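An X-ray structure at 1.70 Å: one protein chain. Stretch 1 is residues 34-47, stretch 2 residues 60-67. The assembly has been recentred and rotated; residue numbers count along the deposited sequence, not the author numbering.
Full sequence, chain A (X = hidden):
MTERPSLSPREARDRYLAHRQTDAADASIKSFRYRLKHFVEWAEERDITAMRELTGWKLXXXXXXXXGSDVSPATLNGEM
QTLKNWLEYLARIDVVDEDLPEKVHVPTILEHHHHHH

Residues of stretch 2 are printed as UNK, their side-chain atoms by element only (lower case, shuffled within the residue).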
# COMPACT_ATOMS: atom_id res chain seq x y z
N TYR A 34 3.37 9.55 3.16
CA TYR A 34 2.52 9.68 4.35
C TYR A 34 1.40 8.64 4.35
O TYR A 34 1.12 8.03 5.39
CB TYR A 34 1.92 11.08 4.42
CG TYR A 34 2.96 12.18 4.40
CD1 TYR A 34 2.67 13.42 3.82
CD2 TYR A 34 4.24 11.97 4.91
CE1 TYR A 34 3.63 14.42 3.76
CE2 TYR A 34 5.21 12.96 4.85
CZ TYR A 34 4.90 14.18 4.27
OH TYR A 34 5.87 15.15 4.19
N ARG A 35 0.77 8.43 3.21
CA ARG A 35 -0.31 7.46 3.13
C ARG A 35 0.15 6.03 3.40
O ARG A 35 -0.47 5.31 4.18
CB ARG A 35 -0.98 7.52 1.75
CG ARG A 35 -1.68 8.84 1.48
CD ARG A 35 -2.04 8.97 0.02
NE ARG A 35 -2.68 10.25 -0.26
CZ ARG A 35 -2.86 10.75 -1.48
NH1 ARG A 35 -2.45 10.08 -2.55
NH2 ARG A 35 -3.45 11.93 -1.63
N LEU A 36 1.26 5.64 2.78
CA LEU A 36 1.77 4.28 2.94
C LEU A 36 2.44 4.05 4.28
O LEU A 36 2.62 2.90 4.68
CB LEU A 36 2.72 3.94 1.80
CG LEU A 36 2.05 3.91 0.42
CD1 LEU A 36 3.06 3.50 -0.64
CD2 LEU A 36 0.87 2.93 0.45
N LYS A 37 2.80 5.12 4.97
CA LYS A 37 3.43 4.97 6.27
C LYS A 37 2.48 4.22 7.20
O LYS A 37 2.91 3.38 7.99
CB LYS A 37 3.78 6.34 6.87
CG LYS A 37 4.43 6.25 8.25
CD LYS A 37 4.64 7.63 8.84
CE LYS A 37 5.11 7.56 10.28
NZ LYS A 37 5.25 8.91 10.89
N HIS A 38 1.19 4.51 7.09
CA HIS A 38 0.21 3.84 7.94
C HIS A 38 0.16 2.36 7.65
O HIS A 38 0.01 1.55 8.56
CB HIS A 38 -1.18 4.45 7.74
CG HIS A 38 -1.26 5.89 8.12
ND1 HIS A 38 -1.26 6.91 7.19
CD2 HIS A 38 -1.28 6.48 9.34
CE1 HIS A 38 -1.26 8.07 7.82
NE2 HIS A 38 -1.27 7.84 9.12
N PHE A 39 0.29 2.00 6.38
CA PHE A 39 0.25 0.60 6.03
C PHE A 39 1.50 -0.15 6.49
O PHE A 39 1.40 -1.26 7.02
CB PHE A 39 0.09 0.42 4.52
CG PHE A 39 -0.08 -1.01 4.12
CD1 PHE A 39 1.03 -1.81 3.88
CD2 PHE A 39 -1.34 -1.57 4.09
CE1 PHE A 39 0.88 -3.17 3.63
CE2 PHE A 39 -1.50 -2.93 3.83
CZ PHE A 39 -0.39 -3.73 3.60
N VAL A 40 2.66 0.44 6.29
CA VAL A 40 3.90 -0.21 6.69
C VAL A 40 3.93 -0.49 8.19
O VAL A 40 4.27 -1.60 8.60
CB VAL A 40 5.13 0.63 6.29
CG1 VAL A 40 6.40 -0.02 6.83
CG2 VAL A 40 5.21 0.73 4.78
N GLU A 41 3.56 0.49 9.01
CA GLU A 41 3.57 0.28 10.46
C GLU A 41 2.54 -0.78 10.85
O GLU A 41 2.81 -1.65 11.67
CB GLU A 41 3.29 1.59 11.20
CG GLU A 41 2.15 2.41 10.64
CD GLU A 41 1.88 3.67 11.45
OE1 GLU A 41 1.63 3.54 12.67
OE2 GLU A 41 1.91 4.78 10.87
N TRP A 42 1.35 -0.72 10.24
CA TRP A 42 0.30 -1.69 10.51
C TRP A 42 0.75 -3.09 10.11
O TRP A 42 0.62 -4.04 10.89
CB TRP A 42 -0.97 -1.31 9.73
CG TRP A 42 -2.09 -2.32 9.85
CD1 TRP A 42 -3.06 -2.38 10.82
CD2 TRP A 42 -2.37 -3.40 8.95
NE1 TRP A 42 -3.92 -3.42 10.57
CE2 TRP A 42 -3.52 -4.06 9.43
CE3 TRP A 42 -1.76 -3.86 7.77
CZ2 TRP A 42 -4.07 -5.17 8.78
CZ3 TRP A 42 -2.31 -4.97 7.13
CH2 TRP A 42 -3.45 -5.61 7.63
N ALA A 43 1.27 -3.23 8.90
CA ALA A 43 1.72 -4.54 8.42
C ALA A 43 2.84 -5.10 9.30
O ALA A 43 2.82 -6.27 9.67
CB ALA A 43 2.20 -4.44 6.97
N GLU A 44 3.82 -4.26 9.65
CA GLU A 44 4.93 -4.72 10.48
C GLU A 44 4.42 -5.18 11.85
O GLU A 44 4.86 -6.20 12.37
CB GLU A 44 5.98 -3.62 10.66
CG GLU A 44 6.68 -3.21 9.36
CD GLU A 44 7.80 -2.22 9.58
OE1 GLU A 44 7.86 -1.64 10.68
OE2 GLU A 44 8.60 -2.01 8.65
N GLU A 45 3.48 -4.44 12.42
CA GLU A 45 2.94 -4.81 13.73
C GLU A 45 2.12 -6.09 13.68
O GLU A 45 2.01 -6.80 14.68
CB GLU A 45 2.10 -3.67 14.30
CG GLU A 45 2.97 -2.56 14.88
CD GLU A 45 3.76 -3.03 16.09
OE1 GLU A 45 4.73 -2.35 16.47
OE2 GLU A 45 3.41 -4.08 16.67
N ARG A 46 1.58 -6.40 12.50
CA ARG A 46 0.78 -7.60 12.29
C ARG A 46 1.65 -8.74 11.78
O ARG A 46 1.13 -9.74 11.28
CB ARG A 46 -0.34 -7.32 11.28
CG ARG A 46 -1.35 -6.27 11.71
CD ARG A 46 -2.01 -6.65 13.02
NE ARG A 46 -3.46 -6.52 12.96
CZ ARG A 46 -4.25 -7.29 12.22
NH1 ARG A 46 -3.72 -8.25 11.48
NH2 ARG A 46 -5.56 -7.10 12.22
N ASP A 47 2.96 -8.58 11.89
CA ASP A 47 3.93 -9.59 11.47
C ASP A 47 3.88 -9.98 9.99
O ASP A 47 4.11 -11.14 9.64
CB ASP A 47 3.81 -10.85 12.33
CG ASP A 47 3.91 -10.56 13.82
OD1 ASP A 47 4.84 -9.82 14.22
OD2 ASP A 47 3.08 -11.09 14.59
N UNK A 60 -8.78 -6.05 3.76
CA UNK A 60 -10.04 -5.59 4.35
C UNK A 60 -9.79 -5.20 5.81
O UNK A 60 -10.40 -4.25 6.31
o UNK A 60 -13.18 -5.49 4.19
o UNK A 60 -12.74 -6.61 6.03
c UNK A 60 -11.11 -6.68 4.29
c UNK A 60 -12.44 -6.23 4.88
N UNK A 61 -8.92 -5.94 6.49
CA UNK A 61 -8.60 -5.63 7.87
C UNK A 61 -7.96 -4.26 7.91
O UNK A 61 -8.28 -3.44 8.78
c UNK A 61 -8.26 -8.01 8.77
c UNK A 61 -7.62 -6.67 8.44
o UNK A 61 -8.24 -8.20 11.14
o UNK A 61 -10.18 -7.80 10.17
c UNK A 61 -8.94 -8.01 10.12
N UNK A 62 -7.06 -4.00 6.98
CA UNK A 62 -6.39 -2.71 6.94
C UNK A 62 -7.38 -1.58 6.69
O UNK A 62 -7.36 -0.55 7.37
c UNK A 62 -5.30 -2.67 5.87
o UNK A 62 -2.78 2.41 5.75
c UNK A 62 -3.38 1.18 5.76
c UNK A 62 -3.78 -0.92 6.85
c UNK A 62 -4.81 -0.46 4.75
c UNK A 62 -4.61 -1.33 5.81
c UNK A 62 -3.17 0.33 6.83
c UNK A 62 -4.21 0.80 4.72
N UNK A 63 -8.25 -1.78 5.70
CA UNK A 63 -9.23 -0.76 5.39
C UNK A 63 -10.08 -0.40 6.60
O UNK A 63 -10.30 0.77 6.91
o UNK A 63 -11.80 -1.78 2.20
c UNK A 63 -11.18 -0.20 3.86
o UNK A 63 -13.01 0.05 2.38
c UNK A 63 -12.06 -0.68 2.73
c UNK A 63 -10.13 -1.22 4.24
N UNK A 64 -10.55 -1.43 7.31
CA UNK A 64 -11.37 -1.21 8.49
C UNK A 64 -10.61 -0.49 9.59
O UNK A 64 -11.15 0.36 10.30
c UNK A 64 -12.76 -2.34 10.23
c UNK A 64 -11.90 -2.55 9.00
o UNK A 64 -12.68 -3.15 7.97
N UNK A 65 -9.33 -0.84 9.73
CA UNK A 65 -8.47 -0.21 10.71
C UNK A 65 -8.41 1.29 10.42
O UNK A 65 -8.67 2.12 11.30
c UNK A 65 -5.03 0.59 10.54
c UNK A 65 -5.89 -0.05 12.69
c UNK A 65 -7.08 -0.86 10.62
c UNK A 65 -4.84 0.64 13.31
c UNK A 65 -3.99 1.28 11.15
c UNK A 65 -5.99 -0.08 11.30
c UNK A 65 -3.89 1.30 12.54
N UNK A 66 -8.10 1.64 9.17
CA UNK A 66 -8.01 3.05 8.79
C UNK A 66 -9.36 3.77 8.94
O UNK A 66 -9.40 4.94 9.32
n UNK A 66 -4.69 7.11 8.18
c UNK A 66 -5.08 3.46 8.12
c UNK A 66 -4.80 5.86 8.61
n UNK A 66 -4.76 5.62 9.92
c UNK A 66 -6.03 2.71 7.19
c UNK A 66 -7.48 3.18 7.36
n UNK A 66 -4.95 4.87 7.75
N UNK A 67 -10.45 3.07 8.66
CA UNK A 67 -11.78 3.65 8.77
C UNK A 67 -12.09 3.98 10.23
O UNK A 67 -12.98 4.78 10.54
c UNK A 67 -15.27 2.64 8.64
n UNK A 67 -15.48 1.09 6.28
c UNK A 67 -15.36 0.47 7.44
n UNK A 67 -15.26 1.18 8.57
c UNK A 67 -12.81 2.67 8.21
n UNK A 67 -15.35 -0.85 7.49
c UNK A 67 -14.15 3.28 7.85

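Position 60 carries two carbons, the second bearing two oxygens: a short carboxylate. Its CA-to-CB bond points away from stretch 1 and its side chain stays clear, CB being its closest atom at 8.4 Å from W42 CH2, so composition alone identifies it as D60.

Position 61 has three carbons, the third with two oxygens, one methylene longer than D60. Its CB lies 3.9 Å from W42 CZ2, at the edge of the indole, and one terminal oxygen meets the R46 guanidinium near its plane. This is E61. The bond runs from R46 NH2 to E61 OE1, 3.1 Å with an N-H...O angle of 145°, and is also a salt bridge.

Position 62 shows one carbon, then a six-carbon ring bearing one oxygen. The ring's edge and CB lie over the W42 face, and the oxygen is 3.3 Å from H38 CB. This is Y62. The CA-to-CB bond is sideways, but with chi1 at 180° (t) the end of the side chain comes nearer to stretch 1. CB sits 3.9 Å from the centroid of the W42 six-membered ring and 9° off its normal, a CH-pi contact. The edge of the Y62 ring also faces W42 (Y62 CD2 to W42 CD2, 3.5 Å; planes at 64°), while F39 turns its edge to the Y62 face (centroids 4.8 Å apart, planes at 70°). Y62 OH is 3.2 Å from F39 N, but the angle is too poor for a hydrogen bond.

Position 63 has three carbons ending in two oxygens, hence E63. It is fully extended and out of reach of stretch 1, yet buried and hydrogen-bonded elsewhere in the structure.

Position 64 has one carbon carrying an oxygen and a second carbon. This beta-branched hydroxyl side chain is T64, also out of reach.

Position 65 has one carbon and a six-carbon ring without oxygen. W42 CD1 lies over the ring face, so this is F65, with its CD1 3.6 Å from W42 CD1; with planes at 36°, the aromatic pair is oblique.

Position 66 has three carbons, a nitrogen, and a carbon with two more nitrogens, a planar group lying flat on the H38 ring: R66. Three successive m rotamers fold it onto the imidazole, where it stacks (centres 3.7 Å apart, planes at 7°; R66 CZ to H38 CG 3.6 Å).

Position 67 repeats that atom pattern, so it is R67, but it is out of reach, its CB 11.0 Å from W42 NE1.

The contact works through positions 61, 62, 65 and 66, the helical spacing that brings them to one side. The helix axes approach to 11.3 Å at 118°, a gap bridged by aromatic rings. Y62 packs against both F39 and W42, its face taking the F39 edge and its own edge meeting the W42 face. The R66 guanidinium stacks flat on H38, the E61-R46 salt bridge adds the one hydrogen bond across the stretches, and 437 Å² is buried in total.

Stretch 2 60-67: DEYETFRR
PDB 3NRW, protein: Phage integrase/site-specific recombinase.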